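Local coordinates for protein nucleoside-diphosphate-sugar epimerase (Pseudomonas aeruginosa, PDB 2X4G) that probably acts on nucleotide-linked sugars as an NAD-dependent epimerase or dehydratase of the Rossmann-fold family, its exact substrate being unsettled, at residues Thr194-Val197 and Ile198-Ile201; Asn245-Met248 and Ala249-Thr252; Thr320-Leu323 and Asp324-Leu327; Arg329-Asp332 and Trp333-Asn337. All coordinates share one frame; numbering follows the deposited sequence.

Interaction 1 of 4, residues Thr194-Val197 and Ile198-Ile201; sequences TGRV and ITAI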
loop_
_atom_site.group_PDB
_atom_site.type_symbol
_atom_site.label_atom_id
_atom_site.label_comp_id
_atom_site.label_asym_id
_atom_site.label_seq_id
_atom_site.Cartn_x
_atom_site.Cartn_y
_atom_site.Cartn_z
ATOM N N THR A 194 -9.040 8.739 14.909
ATOM C CA THR A 194 -7.827 9.278 15.529
ATOM C C THR A 194 -7.402 8.451 16.737
ATOM O O THR A 194 -6.222 8.210 16.940
ATOM C CB THR A 194 -8.053 10.698 15.975
ATOM O OG1 THR A 194 -9.261 10.739 16.736
ATOM C CG2 THR A 194 -8.182 11.618 14.774
ATOM N N GLY A 195 -8.371 7.976 17.511
ATOM C CA GLY A 195 -8.075 7.138 18.660
ATOM C C GLY A 195 -7.664 5.698 18.387
ATOM O O GLY A 195 -7.692 4.878 19.316
ATOM N N ARG A 196 -7.283 5.358 17.149
ATOM C CA ARG A 196 -6.704 4.026 16.893
ATOM C C ARG A 196 -5.344 3.884 17.592
ATOM O O ARG A 196 -4.901 2.766 17.837
ATOM C CB ARG A 196 -6.601 3.686 15.385
ATOM C CG ARG A 196 -7.771 2.779 14.887
ATOM C CD ARG A 196 -7.791 2.446 13.351
ATOM N NE ARG A 196 -8.431 3.500 12.546
ATOM C CZ ARG A 196 -8.529 3.513 11.207
ATOM N NH1 ARG A 196 -8.037 2.518 10.474
ATOM N NH2 ARG A 196 -9.128 4.539 10.589
ATOM N N VAL A 197 -4.699 5.015 17.920
ATOM C CA VAL A 197 -3.448 4.990 18.676
ATOM C C VAL A 197 -3.692 4.309 19.991
ATOM O O VAL A 197 -2.905 3.481 20.421
ATOM C CB VAL A 197 -2.890 6.377 19.076
ATOM C CG1 VAL A 197 -1.384 6.260 19.303
ATOM C CG2 VAL A 197 -3.163 7.409 18.045
ATOM N N ILE A 198 -4.797 4.693 20.625
ATOM C CA ILE A 198 -5.123 4.228 21.956
ATOM C C ILE A 198 -5.443 2.764 21.910
ATOM O O ILE A 198 -4.930 2.006 22.702
ATOM C CB ILE A 198 -6.294 5.014 22.564
ATOM C CG1 ILE A 198 -5.832 6.424 22.945
ATOM C CG2 ILE A 198 -6.838 4.284 23.758
ATOM C CD1 ILE A 198 -6.953 7.418 23.040
ATOM N N THR A 199 -6.265 2.355 20.955
ATOM C CA THR A 199 -6.627 0.941 20.861
ATOM C C THR A 199 -5.477 0.073 20.328
ATOM O O THR A 199 -5.312 -1.057 20.778
ATOM C CB THR A 199 -7.926 0.716 20.067
ATOM O OG1 THR A 199 -7.751 1.104 18.701
ATOM C CG2 THR A 199 -9.062 1.526 20.683
ATOM N N ALA A 200 -4.668 0.588 19.405
ATOM C CA ALA A 200 -3.541 -0.191 18.896
ATOM C C ALA A 200 -2.616 -0.534 20.057
ATOM O O ALA A 200 -2.304 -1.711 20.305
ATOM C CB ALA A 200 -2.799 0.562 17.820
ATOM N N ILE A 201 -2.208 0.494 20.795
ATOM C CA ILE A 201 -1.387 0.297 21.979
ATOM C C ILE A 201 -2.047 -0.704 22.941
ATOM O O ILE A 201 -1.474 -1.741 23.237
ATOM C CB ILE A 201 -1.123 1.630 22.679
ATOM C CG1 ILE A 201 -0.154 2.468 21.835
ATOM C CG2 ILE A 201 -0.534 1.402 24.052
ATOM C CD1 ILE A 201 0.106 3.830 22.378
#

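Interaction 2 of 4, residues Asn245-Met248 and Ala249-Thr252; sequences NLEM and ADLT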
loop_
_atom_site.group_PDB
_atom_site.type_symbol
_atom_site.label_atom_id
_atom_site.label_comp_id
_atom_site.label_asym_id
_atom_site.label_seq_id
_atom_site.Cartn_x
_atom_site.Cartn_y
_atom_site.Cartn_z
ATOM N N ASN A 245 1.126 20.416 22.718
ATOM C CA ASN A 245 2.223 20.040 21.840
ATOM C C ASN A 245 3.009 18.917 22.488
ATOM O O ASN A 245 3.348 18.981 23.648
ATOM C CB ASN A 245 3.115 21.225 21.554
ATOM C CG ASN A 245 2.432 22.256 20.719
ATOM O OD1 ASN A 245 1.787 21.957 19.730
ATOM N ND2 ASN A 245 2.568 23.469 21.111
ATOM N N LEU A 246 3.283 17.881 21.719
ATOM C CA LEU A 246 3.624 16.595 22.276
ATOM C C LEU A 246 4.584 15.853 21.372
ATOM O O LEU A 246 4.348 15.749 20.178
ATOM C CB LEU A 246 2.326 15.786 22.352
ATOM C CG LEU A 246 2.001 15.051 23.634
ATOM C CD1 LEU A 246 2.287 15.929 24.838
ATOM C CD2 LEU A 246 0.557 14.682 23.582
ATOM N N GLU A 247 5.654 15.316 21.930
ATOM C CA GLU A 247 6.445 14.342 21.201
ATOM C C GLU A 247 5.639 13.026 21.103
ATOM O O GLU A 247 4.912 12.653 22.028
ATOM C CB GLU A 247 7.795 14.117 21.907
ATOM C CG GLU A 247 8.782 15.302 21.845
ATOM C CD GLU A 247 9.451 15.451 20.491
ATOM O OE1 GLU A 247 9.130 14.655 19.589
ATOM O OE2 GLU A 247 10.296 16.358 20.315
ATOM N N MET A 248 5.764 12.331 19.979
ATOM C CA MET A 248 5.129 11.031 19.813
ATOM C C MET A 248 5.642 10.011 20.804
ATOM O O MET A 248 4.915 9.084 21.156
ATOM C CB MET A 248 5.325 10.494 18.395
ATOM C CG MET A 248 4.310 10.998 17.387
ATOM S SD MET A 248 2.688 10.209 17.603
ATOM C CE MET A 248 1.904 11.466 18.595
ATOM N N ALA A 249 6.897 10.152 21.229
ATOM C CA ALA A 249 7.440 9.333 22.313
ATOM C C ALA A 249 6.583 9.455 23.576
ATOM O O ALA A 249 6.267 8.465 24.218
ATOM C CB ALA A 249 8.857 9.754 22.614
ATOM N N ASP A 250 6.208 10.679 23.918
ATOM C CA ASP A 250 5.513 10.961 25.171
ATOM C C ASP A 250 4.005 10.637 25.093
ATOM O O ASP A 250 3.432 10.118 26.046
ATOM C CB ASP A 250 5.766 12.424 25.595
ATOM C CG ASP A 250 7.266 12.710 25.898
ATOM O OD1 ASP A 250 7.933 11.895 26.572
ATOM O OD2 ASP A 250 7.779 13.768 25.474
ATOM N N LEU A 251 3.374 10.911 23.955
ATOM C CA LEU A 251 1.993 10.489 23.729
ATOM C C LEU A 251 1.864 8.963 23.742
ATOM O O LEU A 251 0.934 8.390 24.325
ATOM C CB LEU A 251 1.489 11.015 22.392
ATOM C CG LEU A 251 0.083 10.562 22.007
ATOM C CD1 LEU A 251 -0.880 11.086 23.030
ATOM C CD2 LEU A 251 -0.270 11.011 20.582
ATOM N N THR A 252 2.784 8.313 23.056
ATOM C CA THR A 252 2.903 6.879 23.085
ATOM C C THR A 252 3.045 6.399 24.501
ATOM O O THR A 252 2.414 5.428 24.906
ATOM C CB THR A 252 4.145 6.480 22.283
ATOM O OG1 THR A 252 3.725 6.171 20.960
ATOM C CG2 THR A 252 4.908 5.299 22.894
HETATM O O HOH W 1 6.487 15.973 24.707
#

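Interaction 3 of 4, residues Thr320-Leu323 and Asp324-Leu327; sequences TTAL and DDTL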
loop_
_atom_site.group_PDB
_atom_site.type_symbol
_atom_site.label_atom_id
_atom_site.label_comp_id
_atom_site.label_asym_id
_atom_site.label_seq_id
_atom_site.Cartn_x
_atom_site.Cartn_y
_atom_site.Cartn_z
ATOM N N THR A 320 -8.283 23.892 28.635
ATOM C CA THR A 320 -8.094 23.881 30.082
ATOM C C THR A 320 -8.006 22.460 30.655
ATOM O O THR A 320 -7.752 22.295 31.836
ATOM C CB THR A 320 -9.208 24.725 30.812
ATOM O OG1 THR A 320 -10.507 24.384 30.337
ATOM C CG2 THR A 320 -9.023 26.183 30.543
ATOM N N THR A 321 -8.161 21.445 29.805
ATOM C CA THR A 321 -8.253 20.038 30.226
ATOM C C THR A 321 -6.871 19.385 30.281
ATOM O O THR A 321 -6.097 19.500 29.356
ATOM C CB THR A 321 -9.190 19.226 29.262
ATOM O OG1 THR A 321 -10.430 19.925 29.109
ATOM C CG2 THR A 321 -9.491 17.839 29.775
ATOM N N ALA A 322 -6.560 18.712 31.385
ATOM C CA ALA A 322 -5.327 17.930 31.484
ATOM C C ALA A 322 -5.375 16.850 30.428
ATOM O O ALA A 322 -6.436 16.276 30.195
ATOM C CB ALA A 322 -5.195 17.305 32.850
ATOM N N LEU A 323 -4.232 16.591 29.794
ATOM C CA LEU A 323 -4.101 15.530 28.785
ATOM C C LEU A 323 -4.458 14.156 29.288
ATOM O O LEU A 323 -4.932 13.354 28.529
ATOM C CB LEU A 323 -2.664 15.443 28.270
ATOM C CG LEU A 323 -2.416 14.441 27.137
ATOM C CD1 LEU A 323 -3.386 14.687 25.965
ATOM C CD2 LEU A 323 -0.968 14.554 26.694
ATOM N N ASP A 324 -4.177 13.876 30.557
ATOM C CA ASP A 324 -4.449 12.561 31.128
ATOM C C ASP A 324 -5.944 12.350 31.216
ATOM O O ASP A 324 -6.427 11.225 31.014
ATOM C CB ASP A 324 -3.867 12.435 32.541
ATOM C CG ASP A 324 -2.399 12.058 32.556
ATOM O OD1 ASP A 324 -1.877 11.890 33.690
ATOM O OD2 ASP A 324 -1.775 11.920 31.469
ATOM N N ASP A 325 -6.671 13.412 31.559
ATOM C CA ASP A 325 -8.122 13.327 31.697
ATOM C C ASP A 325 -8.742 12.998 30.336
ATOM O O ASP A 325 -9.707 12.251 30.260
ATOM C CB ASP A 325 -8.706 14.627 32.267
ATOM C CG ASP A 325 -8.168 14.950 33.656
ATOM O OD1 ASP A 325 -8.669 14.402 34.649
ATOM O OD2 ASP A 325 -7.222 15.756 33.766
ATOM N N THR A 326 -8.160 13.538 29.269
ATOM C CA THR A 326 -8.637 13.277 27.914
ATOM C C THR A 326 -8.330 11.852 27.533
ATOM O O THR A 326 -9.218 11.117 27.128
ATOM C CB THR A 326 -7.952 14.173 26.912
ATOM O OG1 THR A 326 -8.284 15.524 27.205
ATOM C CG2 THR A 326 -8.369 13.830 25.523
ATOM N N LEU A 327 -7.073 11.460 27.683
ATOM C CA LEU A 327 -6.690 10.094 27.397
ATOM C C LEU A 327 -7.444 9.079 28.238
ATOM O O LEU A 327 -7.697 7.999 27.748
ATOM C CB LEU A 327 -5.191 9.858 27.590
ATOM C CG LEU A 327 -4.237 10.759 26.828
ATOM C CD1 LEU A 327 -2.822 10.342 27.172
ATOM C CD2 LEU A 327 -4.534 10.695 25.345
#

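Interaction 4 of 4, residues Arg329-Asp332 and Trp333-Asn337; sequences RAID and WFRDN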
loop_
_atom_site.group_PDB
_atom_site.type_symbol
_atom_site.label_atom_id
_atom_site.label_comp_id
_atom_site.label_asym_id
_atom_site.label_seq_id
_atom_site.Cartn_x
_atom_site.Cartn_y
_atom_site.Cartn_z
ATOM N N ARG A 329 -10.590 9.429 29.323
ATOM C CA ARG A 329 -12.007 9.459 29.018
ATOM C C ARG A 329 -12.214 8.669 27.740
ATOM O O ARG A 329 -13.189 7.931 27.598
ATOM C CB ARG A 329 -12.464 10.895 28.847
ATOM C CG ARG A 329 -13.918 11.149 29.154
ATOM C CD ARG A 329 -14.307 12.567 28.782
ATOM N NE ARG A 329 -13.493 13.525 29.534
ATOM C CZ ARG A 329 -12.774 14.525 29.013
ATOM N NH1 ARG A 329 -12.754 14.792 27.705
ATOM N NH2 ARG A 329 -12.073 15.290 29.835
ATOM N N ALA A 330 -11.268 8.825 26.819
ATOM C CA ALA A 330 -11.206 8.024 25.619
ATOM C C ALA A 330 -11.038 6.564 25.993
ATOM O O ALA A 330 -11.817 5.705 25.574
ATOM C CB ALA A 330 -10.056 8.484 24.734
ATOM N N ILE A 331 -10.022 6.283 26.794
ATOM C CA ILE A 331 -9.786 4.926 27.243
ATOM C C ILE A 331 -11.053 4.296 27.792
ATOM O O ILE A 331 -11.370 3.196 27.424
ATOM C CB ILE A 331 -8.652 4.842 28.281
ATOM C CG1 ILE A 331 -7.304 4.975 27.571
ATOM C CG2 ILE A 331 -8.690 3.499 29.022
ATOM C CD1 ILE A 331 -6.131 5.137 28.514
ATOM N N ASP A 332 -11.786 4.993 28.641
ATOM C CA ASP A 332 -12.997 4.427 29.240
ATOM C C ASP A 332 -14.122 4.181 28.235
ATOM O O ASP A 332 -14.813 3.150 28.289
ATOM C CB ASP A 332 -13.519 5.337 30.356
ATOM C CG ASP A 332 -12.654 5.283 31.600
ATOM O OD1 ASP A 332 -11.875 4.310 31.766
ATOM O OD2 ASP A 332 -12.752 6.223 32.414
ATOM N N TRP A 333 -14.316 5.132 27.329
ATOM C CA TRP A 333 -15.286 4.961 26.279
ATOM C C TRP A 333 -14.957 3.696 25.471
ATOM O O TRP A 333 -15.834 2.859 25.228
ATOM C CB TRP A 333 -15.360 6.206 25.391
ATOM C CG TRP A 333 -16.564 6.174 24.561
ATOM C CD1 TRP A 333 -17.822 6.577 24.908
ATOM C CD2 TRP A 333 -16.658 5.673 23.242
ATOM N NE1 TRP A 333 -18.704 6.370 23.864
ATOM C CE2 TRP A 333 -18.012 5.809 22.829
ATOM C CE3 TRP A 333 -15.738 5.118 22.358
ATOM C CZ2 TRP A 333 -18.459 5.401 21.568
ATOM C CZ3 TRP A 333 -16.191 4.703 21.093
ATOM C CH2 TRP A 333 -17.538 4.850 20.719
ATOM N N PHE A 334 -13.695 3.534 25.078
ATOM C CA PHE A 334 -13.320 2.379 24.270
ATOM C C PHE A 334 -13.580 1.081 25.008
ATOM O O PHE A 334 -14.029 0.110 24.418
ATOM C CB PHE A 334 -11.849 2.449 23.844
ATOM C CG PHE A 334 -11.569 3.484 22.796
ATOM C CD1 PHE A 334 -12.430 3.663 21.713
ATOM C CD2 PHE A 334 -10.450 4.266 22.876
ATOM C CE1 PHE A 334 -12.183 4.602 20.754
ATOM C CE2 PHE A 334 -10.196 5.221 21.903
ATOM C CZ PHE A 334 -11.069 5.388 20.839
ATOM N N ARG A 335 -13.302 1.082 26.305
ATOM C CA ARG A 335 -13.464 -0.089 27.122
ATOM C C ARG A 335 -14.942 -0.470 27.295
ATOM O O ARG A 335 -15.291 -1.633 27.135
ATOM C CB ARG A 335 -12.793 0.131 28.482
ATOM C CG ARG A 335 -12.540 -1.169 29.245
ATOM C CD ARG A 335 -11.826 -0.922 30.568
ATOM N NE ARG A 335 -10.363 -0.874 30.429
ATOM C CZ ARG A 335 -9.578 0.124 30.848
ATOM N NH1 ARG A 335 -10.087 1.201 31.452
ATOM N NH2 ARG A 335 -8.264 0.040 30.670
ATOM N N ASP A 336 -15.814 0.490 27.601
ATOM C CA ASP A 336 -17.237 0.180 27.811
ATOM C C ASP A 336 -17.882 -0.403 26.560
ATOM O O ASP A 336 -18.844 -1.183 26.640
ATOM C CB ASP A 336 -18.021 1.420 28.236
ATOM C CG ASP A 336 -17.532 1.985 29.552
ATOM O OD1 ASP A 336 -17.482 3.234 29.701
ATOM O OD2 ASP A 336 -17.156 1.170 30.435
ATOM N N ASN A 337 -17.351 -0.009 25.404
ATOM C CA ASN A 337 -17.861 -0.482 24.133
ATOM C C ASN A 337 -17.034 -1.613 23.544
ATOM O O ASN A 337 -17.262 -2.024 22.426
ATOM C CB ASN A 337 -18.006 0.694 23.183
ATOM C CG ASN A 337 -18.965 1.745 23.726
ATOM O OD1 ASN A 337 -18.560 2.822 24.149
ATOM N ND2 ASN A 337 -20.246 1.411 23.749
#

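Interaction 1 of 4, residues Thr194-Val197 and Ile198-Ile201
Val197 and Ile201 lie one turn apart on the short helix 196-202 of this Rossmann-type epimerase/dehydratase fold, their side chains side by side and pointing the same way. The turn between them is closed by Ile201 N donating to Val197 O at 3.1 Å. Val197 turns CG1 anti to its backbone nitrogen (chi1 -156°), and this branch meets the end of Ile201 at CD1, 4.2 Å away. Ile201 CG1 and CD1 also run alongside Val197 O. Thr199 sets OG1 between its backbone nitrogen and carbonyl carbon (chi1 65°) and gives Arg196 O a weak hydrogen bond, while Ala200 N grips the same oxygen at 2.7 Å. Gly195 is the N-cap residue, just before the helix; its own amide is held by Asp189 OD2. Ile198 faces Ala330, Ile331 and Phe334 of helix 323-336, whereas Ile201 packs on Ile255 and Leu259 of helix 248-259; Arg196 instead packs on Arg280 of the second subunit. Gly195 O receives two weak bonds, from Ile198 N at 3.2 Å and from Thr199 N at 3.3 Å.

Interaction 2 of 4, residues Asn245-Met248 and Ala249-Thr252
Leu246 CD2 rests 3.9 Å from Leu251 CD1, the two leucine side chains crossing at about a right angle where the strand gives way to helix 248-259. Leu251 can meet it because its CG stands anti to the backbone nitrogen (chi1 176°), beside its own carbonyl carbon. The Met248 and Leu251 side chains lie side by side and point the same way, though the position of the methionine methyl is doubtful. A water links the Glu247 amide to the Asp250 side chain, accepting from Glu247 N at 3.0 Å and donating to Asp250 OD2 at 2.7 Å. Asp250 OD2 also lies 3.6 Å from Glu247 CB, with the two carboxylate planes turned steeply to each other. Asp250 is held from its other oxygen by a salt bridge to Arg253. In the backbone, Glu247 O takes a nearly straight bond from Leu251 N (3.0 Å) and a weak one from Asp250 N, and Met248 O accepts from Thr252 N. Farther out, Leu246 and Leu251 both lean on Val216 of strand 213-218, while the backbone of Leu246 pairs with Arg214. This is a direct strand-to-helix junction, with Glu247 as the N-cap residue, where strand 238-247 of the mixed sheet, antiparallel to 213-218, runs straight into helix 248-259.

Interaction 3 of 4, residues Thr320-Leu323 and Asp324-Leu327
Leu327 N donates to Leu323 O at 3.0 Å, an almost straight bond (176° at the hydrogen) in the opening turn of helix 323-336. Ahead of it, Ala322 O is approached by two weaker donors, Asp325 N at 3.2 Å and Thr326 N at 3.4 Å. Two side chains of the turn have polar partners beyond it: Asp324 OD2 forms a salt bridge with Arg254 of helix 248-259, and Thr326 OG1 is hydrogen-bonded to Asp218. The start of the helix is thus tied both to a neighbouring helix and to the end of strand 213-218. Ala322 is the N-cap residue of this helix, the last long one of the chain, which follows the sheet-forming part of the Rossmann-type fold. In the preceding loop, Thr321 turns CG2 anti to its backbone nitrogen, bringing this methyl 3.7 Å from Thr326 OG1 and 4.1 Å from Asp325 CB; the two threonine side chains cross nearly perpendicularly. On the buried side Leu323, with CG anti to the backbone nitrogen (chi1 -176°), brings CD1 to 4.1 Å from Leu327 CG. Leu323 also packs on Val216 and His244, and Leu327 on Ile255 and Leu258.

Interaction 4 of 4, residues Arg329-Asp332 and Trp333-Asn337
Arg329 O accepts from Trp333 N at 3.0 Å, and the Trp333 CB lies over the same turn, close to both Arg329 O and Ala330 O. The Arg329 side chain leads the other way, to a salt bridge with Asp218. Ala330 is bonded to the next turn by its carbonyl, which meets Phe334 N at 2.9 Å almost head-on, with a C=O...N angle of 170°. Its methyl is 4.3 Å from Phe334 CE2, a loose contact, while the same ring comes closer to the backbone, CD2 standing 3.3 Å from Ala330 O. Phe334 also packs on Thr199 of helix 196-202 and on Pro192.

Ile331 O takes the amide of Arg335, and the two side chains run side by side in the same direction. Arg335 starts out extended, with CG anti to its backbone nitrogen (chi1 -162°), then bends at chi3; this brings the guanidinium back beside Ile331, where NH1 lies 3.6 Å from CG2. Ile331 also packs on Leu258 and Leu259 of helix 248-259, and Arg335 on Leu259. Asp332 comes last: OD1 stands near the plane of the guanidinium, at its edge, and makes a long salt bridge to Arg335 NH1 at 3.6 Å. The carboxylate and guanidinium planes are 54° apart, so the pair is not a flat two-pronged one. Asp332 O in turn accepts from Asp336 N at 2.9 Å. The whole is the last turns of an amphipathic alpha-helix, with apolar residues against two neighbouring helices and an i to i+3 ion pair on its outer side.

All four contacts are local turns, yet together they join three helices. Interactions 3 and 4 are the beginning and end of helix 323-336, with centres about 14 Å apart; interaction 1 opens helix 196-202 and interaction 2 opens helix 248-259. Interaction 1 is the most buried and largely apolar, and it meets interaction 4 where Gly195 O lies 3.6 Å from Phe334 CE2. Interactions 2 and 3 are partly buried: their leucines meet at Leu246 CD2 and Leu323 CD2, 3.5 Å apart, while Asp250 and Asp324 pair with arginines outside the segments, and Asp250 also with a water. Interaction 4 pairs an apolar inner face with charged groups outside, and does not touch interaction 2.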